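Long-range contacts in ribosomal RNA methyltransferase, putative (Plasmodium falciparum, PDB 2PLW), which binds S-adenosylmethionine and probably transfers its methyl group to the 2'-O of a uridine in ribosomal RNA, this chain being the FtsJ-like methyltransferase domain: residues Y2-A7 and P33-V39; D125-C130 and M154-T160; Y166-M170 and C193-R199. One frame throughout, in Å; residues are numbered along the deposited sequence.

Contact 1 of 3, residues Y2-A7 and P33-V39; sequences YRSRAA and PGSWCQV. With SAM (S-adenosylmethionine), chain C; SO4 (sulfate ion), chain B.
The methionine end of S-adenosylmethionine lies in a pocket where Ala6 of the N-terminal loop meets Ser35 and Trp36, beside Pro33 and Gly34, at the start of helix 35-43. One carboxylate oxygen, OXT, takes bonds from the backbone N of Gly34 and of Ser35, each at 2.9 Å, as suits an anion at a helix N-terminus. Gly34, the N-cap, has phi 132°, where a side chain would jam against the preceding carbonyl. Ser35 OG also meets the ligand's other oxygen, O, but the modelled contact is very short and doubtful in detail. Trp36 donates from NE1 to Ala6 O at 2.9 Å, coming from above that carbonyl's plane although the oxygen lies in the indole plane; the ligand's amino N sits over one indole face. Farther out, Gln38 OE1 accepts Arg3 N at 2.8 Å, in the amide plane and on a lone pair. The extended Arg3 carries NH1 to Pro33 O at 2.9 Å, nearly in line with the C=O bond, and its guanidinium also binds the carbonyls of Asp60 and Pro61. Val39 CG2 presses on Ala7 CB at 3.5 Å. The glycine-containing loop from first strand to helix is the cofactor-binding signature of class I, Rossmann-like methyltransferases.

Contact 2 of 3, residues D125-C130 and M154-T160; sequences DHLNSC and MYLGSQT
Met154, near the end of strand 148-155, brings its CB against Ser129 of helix 122-143, and its terminal CE touches both Cys130 SG, 3.6 Å away, and His126 CE1. A flexible thioether suits this place, since it can bend at chi3 to bring its methyl against both the cysteine sulfur and the ring. At Tyr155 the backbone takes over. Its N-H points at Ser129 OG, 2.8 Å off and fairly straight, while Ser129 CB touches the edge of the tyrosine ring. Tyr155 O accepts His126 ND1 at 2.8 Å; the oxygen lies in the imidazole plane, but the donor stands above the plane of the carbonyl and the bond is bent, 137° at the hydrogen. Past Leu156 the chain wraps round the ring. Gly157 lays its CA over one imidazole face, a CH-pi contact 3.5 Å from the centroid, in a place where a CB would run into ND1. Cys130 SG lies over the opposite face. Gly157 also begins a type I turn to Thr160, whose OG1 accepts Gly157 N. Within that turn Gln159 donates its backbone N to His126 NE2 at 2.9 Å, tilted 20° from the ring plane, and its CB packs against both NE2 and Cys130 SG. Setting CG of His126 anti to the backbone N (chi1 173°) sends the ring out into this loop. Because ND1 donates and NE2 accepts, the imidazole is probably neutral, with its proton on ND1, and two bonds at its two nitrogens fix the rotation of a buried ring, tying helix 122-143 to the end of strand 148-155 and to the turn that leads into helix 160-168, next to the predicted proton acceptor Lys153.

Contact 3 of 3, residues Y166-M170 and C193-R199; sequences YLKGM and CKNFLGR
The Phe196 ring is met at CE1 by Met170 CB, 3.8 Å away, and has Gly198 N over the centre of one face, 3.4 Å above its plane; Phe171 packs against it edge-to-face. Met170 CE rests on one face of the Tyr166 ring, offset toward the rim. The guanidinium of Arg199 also comes to Tyr166, but too closely in the model, so the detail of that fit is doubtful. The Arg199 side chain, bent at chi2 and chi3, runs alongside Met170 in the same direction; Glu141 is a long, weak ionic partner for its NE. Two backbone amides converge on Met170 O: Leu197 N at 2.8 Å and nearly straight (165°), and Gly198 N in a weak bond at 3.3 Å. Met170 CA in turn approaches Gly198 O at 3.4 Å in a CH···O contact. Gly198 has a positive phi of 77°, which a residue without a side chain adopts easily. Deeper in, Leu167 CD1 touches Cys193 SG at 3.8 Å, an apolar pair between helix 160-168 and the sheet. Met170 O thus takes one firm and one weak backbone bond, which join the end of the helix to the C-terminal tail, with apolar and aromatic contacts around them.

How the contacts relate
Contact 1 is the one that holds the cofactor; the other two lie away from it in the same Rossmann-like domain. Contact 2, centred 24 Å from contact 1, brackets the end of strand 148-155: the side chain of Met154 is about 6 Å from that of Lys153, the predicted proton acceptor, and Tyr155's about 9 Å from the bound S-adenosylmethionine. The side chain of Trp36 in contact 1 is also about 6 Å from that of Lys153, so contacts 1 and 2 both come near the predicted catalytic residue. Contact 3, across the chain's centre from contact 1, continues the path of contact 2: helix 160-168 follows strand 148-155, which neighbours strand 188-196. Contacts 2 and 3 have centres 20 Å apart.

Contact 1 of 3, residues Y2-A7 and P33-V39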
loop_
_atom_site.group_PDB
_atom_site.type_symbol
_atom_site.label_atom_id
_atom_site.label_comp_id
_atom_site.label_asym_id
_atom_site.label_seq_id
_atom_site.Cartn_x
_atom_site.Cartn_y
_atom_site.Cartn_z
ATOM N N TYR A 2 1.534 8.161 18.277
ATOM C CA TYR A 2 1.937 7.732 16.891
ATOM C C TYR A 2 3.402 8.052 16.600
ATOM O O TYR A 2 3.890 9.111 16.960
ATOM C CB TYR A 2 1.051 8.440 15.871
ATOM C CG TYR A 2 -0.402 8.071 15.953
ATOM C CD1 TYR A 2 -0.814 6.735 15.904
ATOM C CD2 TYR A 2 -1.383 9.060 16.026
ATOM C CE1 TYR A 2 -2.152 6.396 15.965
ATOM C CE2 TYR A 2 -2.727 8.727 16.083
ATOM C CZ TYR A 2 -3.102 7.402 16.057
ATOM O OH TYR A 2 -4.442 7.098 16.098
ATOM N N ARG A 3 4.095 7.149 15.908
ATOM C CA ARG A 3 5.493 7.350 15.528
ATOM C C ARG A 3 5.719 8.426 14.449
ATOM O O ARG A 3 6.854 8.864 14.221
ATOM C CB ARG A 3 6.102 6.023 15.046
ATOM C CG ARG A 3 6.161 4.953 16.131
ATOM C CD ARG A 3 6.556 3.625 15.519
ATOM N NE ARG A 3 6.820 2.632 16.550
ATOM C CZ ARG A 3 7.439 1.481 16.336
ATOM N NH1 ARG A 3 7.865 1.156 15.119
ATOM N NH2 ARG A 3 7.615 0.649 17.344
ATOM N N SER A 4 4.648 8.808 13.767
ATOM C CA SER A 4 4.693 9.819 12.712
ATOM C C SER A 4 3.335 10.460 12.625
ATOM O O SER A 4 2.323 9.850 12.949
ATOM C CB SER A 4 5.027 9.187 11.336
ATOM O OG SER A 4 4.764 10.104 10.271
ATOM N N ARG A 5 3.310 11.705 12.155
ATOM C CA ARG A 5 2.045 12.390 11.930
ATOM C C ARG A 5 1.336 11.856 10.666
ATOM O O ARG A 5 0.173 12.167 10.424
ATOM C CB ARG A 5 2.260 13.905 11.892
ATOM C CG ARG A 5 2.673 14.447 13.266
ATOM C CD ARG A 5 2.699 15.970 13.328
ATOM N NE ARG A 5 3.247 16.394 14.618
ATOM C CZ ARG A 5 4.547 16.564 14.845
ATOM N NH1 ARG A 5 5.417 16.386 13.853
ATOM N NH2 ARG A 5 4.982 16.919 16.052
ATOM N N ALA A 6 2.049 11.044 9.881
ATOM C CA ALA A 6 1.420 10.320 8.739
ATOM C C ALA A 6 0.178 9.486 9.159
ATOM O O ALA A 6 -0.745 9.283 8.348
ATOM C CB ALA A 6 2.444 9.428 8.028
ATOM N N ALA A 7 0.147 9.025 10.418
ATOM C CA ALA A 7 -1.022 8.320 10.968
ATOM C C ALA A 7 -2.327 9.024 10.630
ATOM O O ALA A 7 -3.308 8.378 10.317
ATOM C CB ALA A 7 -0.905 8.155 12.508
ATOM N N PRO A 33 8.208 4.916 9.830
ATOM C CA PRO A 33 8.610 4.259 11.094
ATOM C C PRO A 33 7.543 3.413 11.743
ATOM O O PRO A 33 7.838 2.758 12.728
ATOM C CB PRO A 33 8.913 5.452 12.019
ATOM C CG PRO A 33 7.999 6.479 11.565
ATOM C CD PRO A 33 7.861 6.328 10.063
ATOM N N GLY A 34 6.308 3.498 11.257
ATOM C CA GLY A 34 5.278 2.536 11.660
ATOM C C GLY A 34 3.934 3.045 12.095
ATOM O O GLY A 34 3.150 2.264 12.612
ATOM N N SER A 35 3.620 4.322 11.844
ATOM C CA SER A 35 2.356 4.860 12.352
ATOM C C SER A 35 1.101 4.332 11.672
ATOM O O SER A 35 0.056 4.253 12.311
ATOM C CB SER A 35 2.362 6.402 12.419
ATOM O OG SER A 35 2.146 6.975 11.143
ATOM N N TRP A 36 1.172 3.965 10.388
ATOM C CA TRP A 36 0.012 3.341 9.738
ATOM C C TRP A 36 -0.245 1.996 10.382
ATOM O O TRP A 36 -1.389 1.599 10.578
ATOM C CB TRP A 36 0.230 3.205 8.210
ATOM C CG TRP A 36 -0.085 4.490 7.468
ATOM C CD1 TRP A 36 -0.044 5.788 7.973
ATOM C CD2 TRP A 36 -0.537 4.617 6.102
ATOM N NE1 TRP A 36 -0.443 6.689 7.006
ATOM C CE2 TRP A 36 -0.756 6.004 5.855
ATOM C CE3 TRP A 36 -0.795 3.696 5.069
ATOM C CZ2 TRP A 36 -1.185 6.492 4.617
ATOM C CZ3 TRP A 36 -1.257 4.180 3.846
ATOM C CH2 TRP A 36 -1.439 5.566 3.624
ATOM N N CYS A 37 0.835 1.289 10.699
ATOM C CA CYS A 37 0.719 0.012 11.395
ATOM C C CYS A 37 0.026 0.236 12.755
ATOM O O CYS A 37 -0.835 -0.540 13.145
ATOM C CB CYS A 37 2.075 -0.646 11.576
ATOM S SG CYS A 37 2.626 -1.506 10.058
ATOM N N GLN A 38 0.412 1.298 13.447
ATOM C CA GLN A 38 -0.243 1.643 14.717
ATOM C C GLN A 38 -1.713 1.961 14.549
ATOM O O GLN A 38 -2.526 1.521 15.355
ATOM C CB GLN A 38 0.438 2.844 15.364
ATOM C CG GLN A 38 1.836 2.555 15.781
ATOM C CD GLN A 38 2.473 3.782 16.330
ATOM O OE1 GLN A 38 2.786 4.706 15.586
ATOM N NE2 GLN A 38 2.691 3.802 17.643
ATOM N N VAL A 39 -2.068 2.720 13.508
ATOM C CA VAL A 39 -3.479 3.057 13.247
ATOM C C VAL A 39 -4.275 1.788 12.938
ATOM O O VAL A 39 -5.391 1.591 13.431
ATOM C CB VAL A 39 -3.612 4.050 12.052
ATOM C CG1 VAL A 39 -5.051 4.132 11.567
ATOM C CG2 VAL A 39 -3.082 5.433 12.441
HETATM N N SAM C . 3.181 5.410 6.407
HETATM C CA SAM C . 4.441 5.492 7.220
HETATM C C SAM C . 4.143 5.713 8.703
HETATM O O SAM C . 3.019 6.094 9.033
HETATM O OXT SAM C . 4.975 5.499 9.593
HETATM C CB SAM C . 5.331 6.613 6.667
HETATM C CG SAM C . 5.880 6.168 5.313
HETATM S SD SAM C . 7.259 7.147 4.685
HETATM C CE SAM C . 6.355 8.653 4.293
HETATM C "C5'" SAM C . 7.530 6.431 3.042
HETATM C "C4'" SAM C . 8.326 5.129 3.139
HETATM O "O4'" SAM C . 8.296 4.496 1.857
HETATM C "C3'" SAM C . 9.820 5.285 3.517
HETATM O "O3'" SAM C . 10.082 4.741 4.792
HETATM C "C2'" SAM C . 10.568 4.520 2.415
HETATM O "O2'" SAM C . 11.677 3.731 2.834
HETATM C "C1'" SAM C . 9.461 3.668 1.822
HETATM N N9 SAM C . 9.680 3.189 0.456
HETATM C C8 SAM C . 9.968 3.917 -0.681
HETATM N N7 SAM C . 10.045 3.067 -1.726
HETATM C C5 SAM C . 9.804 1.813 -1.264
HETATM C C6 SAM C . 9.745 0.561 -1.878
HETATM N N6 SAM C . 9.954 0.423 -3.180
HETATM N N1 SAM C . 9.463 -0.557 -1.135
HETATM C C2 SAM C . 9.229 -0.472 0.226
HETATM N N3 SAM C . 9.272 0.767 0.838
HETATM C C4 SAM C . 9.571 1.878 0.105
HETATM S S SO4 B . -0.089 11.594 18.715
HETATM O O1 SO4 B . -0.156 12.045 17.321
HETATM O O2 SO4 B . -1.057 12.384 19.474
HETATM O O3 SO4 B . -0.405 10.178 18.837
HETATM O O4 SO4 B . 1.262 11.762 19.208
#

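Contact 2 of 3, residues D125-C130 and M154-T160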
loop_
_atom_site.group_PDB
_atom_site.type_symbol
_atom_site.label_atom_id
_atom_site.label_comp_id
_atom_site.label_asym_id
_atom_site.label_seq_id
_atom_site.Cartn_x
_atom_site.Cartn_y
_atom_site.Cartn_z
ATOM N N ASP A 125 10.168 13.852 -11.165
ATOM C CA ASP A 125 9.710 13.295 -9.899
ATOM C C ASP A 125 8.352 12.604 -10.078
ATOM O O ASP A 125 8.099 11.566 -9.472
ATOM C CB ASP A 125 9.616 14.387 -8.822
ATOM C CG ASP A 125 10.993 14.850 -8.349
ATOM O OD1 ASP A 125 11.963 14.087 -8.485
ATOM O OD2 ASP A 125 11.085 15.987 -7.847
ATOM N N HIS A 126 7.502 13.181 -10.921
ATOM C CA HIS A 126 6.214 12.547 -11.231
ATOM C C HIS A 126 6.441 11.226 -11.959
ATOM O O HIS A 126 5.845 10.207 -11.592
ATOM C CB HIS A 126 5.323 13.474 -12.053
ATOM C CG HIS A 126 4.065 12.821 -12.538
ATOM N ND1 HIS A 126 3.072 12.402 -11.675
ATOM C CD2 HIS A 126 3.672 12.453 -13.780
ATOM C CE1 HIS A 126 2.105 11.829 -12.372
ATOM N NE2 HIS A 126 2.438 11.857 -13.652
ATOM N N LEU A 127 7.279 11.229 -12.995
ATOM C CA LEU A 127 7.577 9.988 -13.733
ATOM C C LEU A 127 8.168 8.908 -12.823
ATOM O O LEU A 127 7.805 7.710 -12.923
ATOM C CB LEU A 127 8.517 10.239 -14.923
ATOM C CG LEU A 127 8.659 9.079 -15.923
ATOM C CD1 LEU A 127 7.299 8.851 -16.583
ATOM C CD2 LEU A 127 9.763 9.390 -16.949
ATOM N N ASN A 128 9.080 9.316 -11.937
ATOM C CA ASN A 128 9.647 8.372 -10.962
ATOM C C ASN A 128 8.571 7.813 -10.055
ATOM O O ASN A 128 8.611 6.639 -9.696
ATOM C CB ASN A 128 10.713 9.030 -10.085
ATOM C CG ASN A 128 11.941 9.435 -10.855
ATOM O OD1 ASN A 128 12.121 9.049 -12.005
ATOM N ND2 ASN A 128 12.812 10.220 -10.205
ATOM N N SER A 129 7.661 8.685 -9.632
ATOM C CA SER A 129 6.516 8.282 -8.817
ATOM C C SER A 129 5.643 7.295 -9.574
ATOM O O SER A 129 5.120 6.340 -8.977
ATOM C CB SER A 129 5.693 9.509 -8.402
ATOM O OG SER A 129 4.549 9.168 -7.617
ATOM N N CYS A 130 5.430 7.552 -10.859
ATOM C CA CYS A 130 4.667 6.618 -11.709
ATOM C C CYS A 130 5.337 5.250 -11.723
ATOM O O CYS A 130 4.682 4.208 -11.605
ATOM C CB CYS A 130 4.577 7.181 -13.126
ATOM S SG CYS A 130 3.424 8.556 -13.199
ATOM N N MET A 154 0.726 8.573 -4.784
ATOM C CA MET A 154 1.658 8.998 -5.834
ATOM C C MET A 154 1.664 10.512 -5.924
ATOM O O MET A 154 0.723 11.167 -5.419
ATOM C CB MET A 154 1.283 8.405 -7.189
ATOM C CG MET A 154 0.026 9.011 -7.822
ATOM S SD MET A 154 -0.246 8.446 -9.524
ATOM C CE MET A 154 1.328 8.855 -10.296
ATOM N N TYR A 155 2.709 11.054 -6.557
ATOM C CA TYR A 155 2.701 12.485 -6.924
ATOM C C TYR A 155 1.741 12.692 -8.069
ATOM O O TYR A 155 1.892 12.076 -9.126
ATOM C CB TYR A 155 4.098 13.005 -7.305
ATOM C CG TYR A 155 5.011 13.136 -6.116
ATOM C CD1 TYR A 155 4.699 13.999 -5.062
ATOM C CD2 TYR A 155 6.177 12.374 -6.026
ATOM C CE1 TYR A 155 5.535 14.100 -3.950
ATOM C CE2 TYR A 155 7.013 12.468 -4.919
ATOM C CZ TYR A 155 6.683 13.335 -3.891
ATOM O OH TYR A 155 7.508 13.438 -2.795
ATOM N N LEU A 156 0.748 13.558 -7.860
ATOM C CA LEU A 156 -0.222 13.871 -8.893
ATOM C C LEU A 156 0.468 14.517 -10.084
ATOM O O LEU A 156 1.374 15.354 -9.927
ATOM C CB LEU A 156 -1.308 14.811 -8.365
ATOM C CG LEU A 156 -2.381 15.324 -9.345
ATOM C CD1 LEU A 156 -3.387 14.263 -9.735
ATOM C CD2 LEU A 156 -3.145 16.505 -8.751
ATOM N N GLY A 157 0.026 14.135 -11.269
ATOM C CA GLY A 157 0.579 14.731 -12.480
ATOM C C GLY A 157 0.034 14.140 -13.743
ATOM O O GLY A 157 -1.026 13.523 -13.758
ATOM N N SER A 158 0.778 14.348 -14.817
ATOM C CA SER A 158 0.271 14.069 -16.152
ATOM C C SER A 158 -0.209 12.633 -16.374
ATOM O O SER A 158 -1.118 12.404 -17.172
ATOM C CB SER A 158 1.306 14.497 -17.203
ATOM O OG SER A 158 2.118 13.449 -17.676
ATOM N N GLN A 159 0.397 11.679 -15.658
ATOM C CA GLN A 159 0.102 10.259 -15.848
ATOM C C GLN A 159 -0.883 9.679 -14.842
ATOM O O GLN A 159 -1.260 8.519 -14.930
ATOM C CB GLN A 159 1.390 9.429 -15.748
ATOM C CG GLN A 159 2.451 9.871 -16.762
ATOM C CD GLN A 159 1.973 9.644 -18.177
ATOM O OE1 GLN A 159 1.806 8.510 -18.598
ATOM N NE2 GLN A 159 1.731 10.722 -18.908
ATOM N N THR A 160 -1.282 10.471 -13.865
ATOM C CA THR A 160 -2.174 9.969 -12.838
ATOM C C THR A 160 -3.426 9.333 -13.429
ATOM O O THR A 160 -3.811 8.216 -13.052
ATOM C CB THR A 160 -2.502 11.082 -11.813
ATOM O OG1 THR A 160 -1.283 11.491 -11.202
ATOM C CG2 THR A 160 -3.442 10.578 -10.718
#

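Contact 3 of 3, residues Y166-M170 and C193-R199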
loop_
_atom_site.group_PDB
_atom_site.type_symbol
_atom_site.label_atom_id
_atom_site.label_comp_id
_atom_site.label_asym_id
_atom_site.label_seq_id
_atom_site.Cartn_x
_atom_site.Cartn_y
_atom_site.Cartn_z
ATOM N N TYR A 166 -5.882 2.373 -15.731
ATOM C CA TYR A 166 -5.293 1.058 -15.693
ATOM C C TYR A 166 -5.864 0.254 -14.512
ATOM O O TYR A 166 -6.233 -0.916 -14.650
ATOM C CB TYR A 166 -3.773 1.198 -15.585
ATOM C CG TYR A 166 -3.058 -0.118 -15.571
ATOM C CD1 TYR A 166 -3.188 -1.024 -16.618
ATOM C CD2 TYR A 166 -2.233 -0.457 -14.499
ATOM C CE1 TYR A 166 -2.508 -2.254 -16.599
ATOM C CE2 TYR A 166 -1.555 -1.664 -14.477
ATOM C CZ TYR A 166 -1.702 -2.556 -15.520
ATOM O OH TYR A 166 -1.007 -3.747 -15.455
ATOM N N LEU A 167 -5.968 0.898 -13.356
ATOM C CA LEU A 167 -6.482 0.219 -12.158
ATOM C C LEU A 167 -7.964 -0.154 -12.284
ATOM O O LEU A 167 -8.383 -1.181 -11.768
ATOM C CB LEU A 167 -6.233 1.078 -10.915
ATOM C CG LEU A 167 -4.750 1.120 -10.517
ATOM C CD1 LEU A 167 -4.456 2.298 -9.618
ATOM C CD2 LEU A 167 -4.275 -0.175 -9.845
ATOM N N LYS A 168 -8.722 0.675 -13.001
ATOM C CA LYS A 168 -10.138 0.422 -13.277
ATOM C C LYS A 168 -10.307 -0.836 -14.103
ATOM O O LYS A 168 -11.400 -1.395 -14.194
ATOM C CB LYS A 168 -10.759 1.605 -14.006
ATOM C CG LYS A 168 -11.030 2.798 -13.119
ATOM C CD LYS A 168 -11.675 3.920 -13.884
ATOM C CE LYS A 168 -12.039 5.055 -12.956
ATOM N NZ LYS A 168 -12.779 6.099 -13.732
ATOM N N GLY A 169 -9.215 -1.302 -14.704
ATOM C CA GLY A 169 -9.226 -2.566 -15.400
ATOM C C GLY A 169 -9.121 -3.774 -14.490
ATOM O O GLY A 169 -9.268 -4.902 -14.951
ATOM N N MET A 170 -8.877 -3.570 -13.199
ATOM C CA MET A 170 -8.805 -4.714 -12.315
ATOM C C MET A 170 -9.623 -4.615 -11.025
ATOM O O MET A 170 -9.721 -5.594 -10.289
ATOM C CB MET A 170 -7.355 -5.147 -12.075
ATOM C CG MET A 170 -6.479 -4.181 -11.381
ATOM S SD MET A 170 -4.740 -4.653 -11.698
ATOM C CE MET A 170 -4.198 -3.297 -12.705
ATOM N N CYS A 193 -8.743 1.895 -4.459
ATOM C CA CYS A 193 -9.275 0.909 -5.361
ATOM C C CYS A 193 -10.036 -0.127 -4.564
ATOM O O CYS A 193 -9.482 -0.750 -3.659
ATOM C CB CYS A 193 -8.119 0.202 -6.093
ATOM S SG CYS A 193 -6.958 1.356 -6.875
ATOM N N LYS A 194 -11.301 -0.310 -4.934
ATOM C CA LYS A 194 -12.201 -1.189 -4.228
ATOM C C LYS A 194 -12.698 -2.337 -5.068
ATOM O O LYS A 194 -13.103 -2.168 -6.227
ATOM C CB LYS A 194 -13.374 -0.366 -3.677
ATOM C CG LYS A 194 -12.922 0.861 -2.868
ATOM C CD LYS A 194 -12.651 0.553 -1.389
ATOM C CE LYS A 194 -13.930 0.473 -0.550
ATOM N NZ LYS A 194 -14.486 1.798 -0.095
ATOM N N ASN A 195 -12.651 -3.524 -4.454
ATOM C CA ASN A 195 -13.204 -4.759 -4.961
ATOM C C ASN A 195 -12.394 -5.269 -6.155
ATOM O O ASN A 195 -12.799 -5.186 -7.310
ATOM C CB ASN A 195 -14.736 -4.630 -5.220
ATOM C CG ASN A 195 -15.393 -5.962 -5.505
ATOM O OD1 ASN A 195 -14.876 -7.012 -5.144
ATOM N ND2 ASN A 195 -16.564 -5.916 -6.147
ATOM N N PHE A 196 -11.228 -5.839 -5.815
ATOM C CA PHE A 196 -10.401 -6.462 -6.837
ATOM C C PHE A 196 -11.172 -7.564 -7.549
ATOM O O PHE A 196 -11.654 -8.507 -6.913
ATOM C CB PHE A 196 -9.152 -7.066 -6.200
ATOM C CG PHE A 196 -8.184 -7.660 -7.225
ATOM C CD1 PHE A 196 -7.488 -6.814 -8.086
ATOM C CD2 PHE A 196 -7.989 -9.043 -7.330
ATOM C CE1 PHE A 196 -6.579 -7.342 -9.039
ATOM C CE2 PHE A 196 -7.111 -9.582 -8.272
ATOM C CZ PHE A 196 -6.401 -8.729 -9.127
ATOM N N LEU A 197 -11.228 -7.457 -8.875
ATOM C CA LEU A 197 -11.905 -8.452 -9.705
ATOM C C LEU A 197 -10.965 -9.236 -10.616
ATOM O O LEU A 197 -11.413 -10.135 -11.321
ATOM C CB LEU A 197 -12.988 -7.782 -10.577
ATOM C CG LEU A 197 -14.073 -7.020 -9.811
ATOM C CD1 LEU A 197 -14.918 -6.181 -10.762
ATOM C CD2 LEU A 197 -14.902 -7.948 -8.974
ATOM N N GLY A 198 -9.684 -8.879 -10.629
ATOM C CA GLY A 198 -8.751 -9.436 -11.635
ATOM C C GLY A 198 -8.957 -8.755 -12.978
ATOM O O GLY A 198 -9.822 -7.872 -13.123
ATOM N N ARG A 199 -8.191 -9.177 -13.982
ATOM C CA ARG A 199 -8.302 -8.560 -15.319
ATOM C C ARG A 199 -9.388 -9.218 -16.170
ATOM O O ARG A 199 -9.802 -10.350 -15.898
ATOM C CB ARG A 199 -6.980 -8.587 -16.069
ATOM C CG ARG A 199 -5.733 -8.713 -15.197
ATOM C CD ARG A 199 -4.589 -7.951 -15.818
ATOM N NE ARG A 199 -4.775 -6.522 -15.611
ATOM C CZ ARG A 199 -4.093 -5.565 -16.229
ATOM N NH1 ARG A 199 -3.146 -5.856 -17.119
ATOM N NH2 ARG A 199 -4.373 -4.303 -15.949
#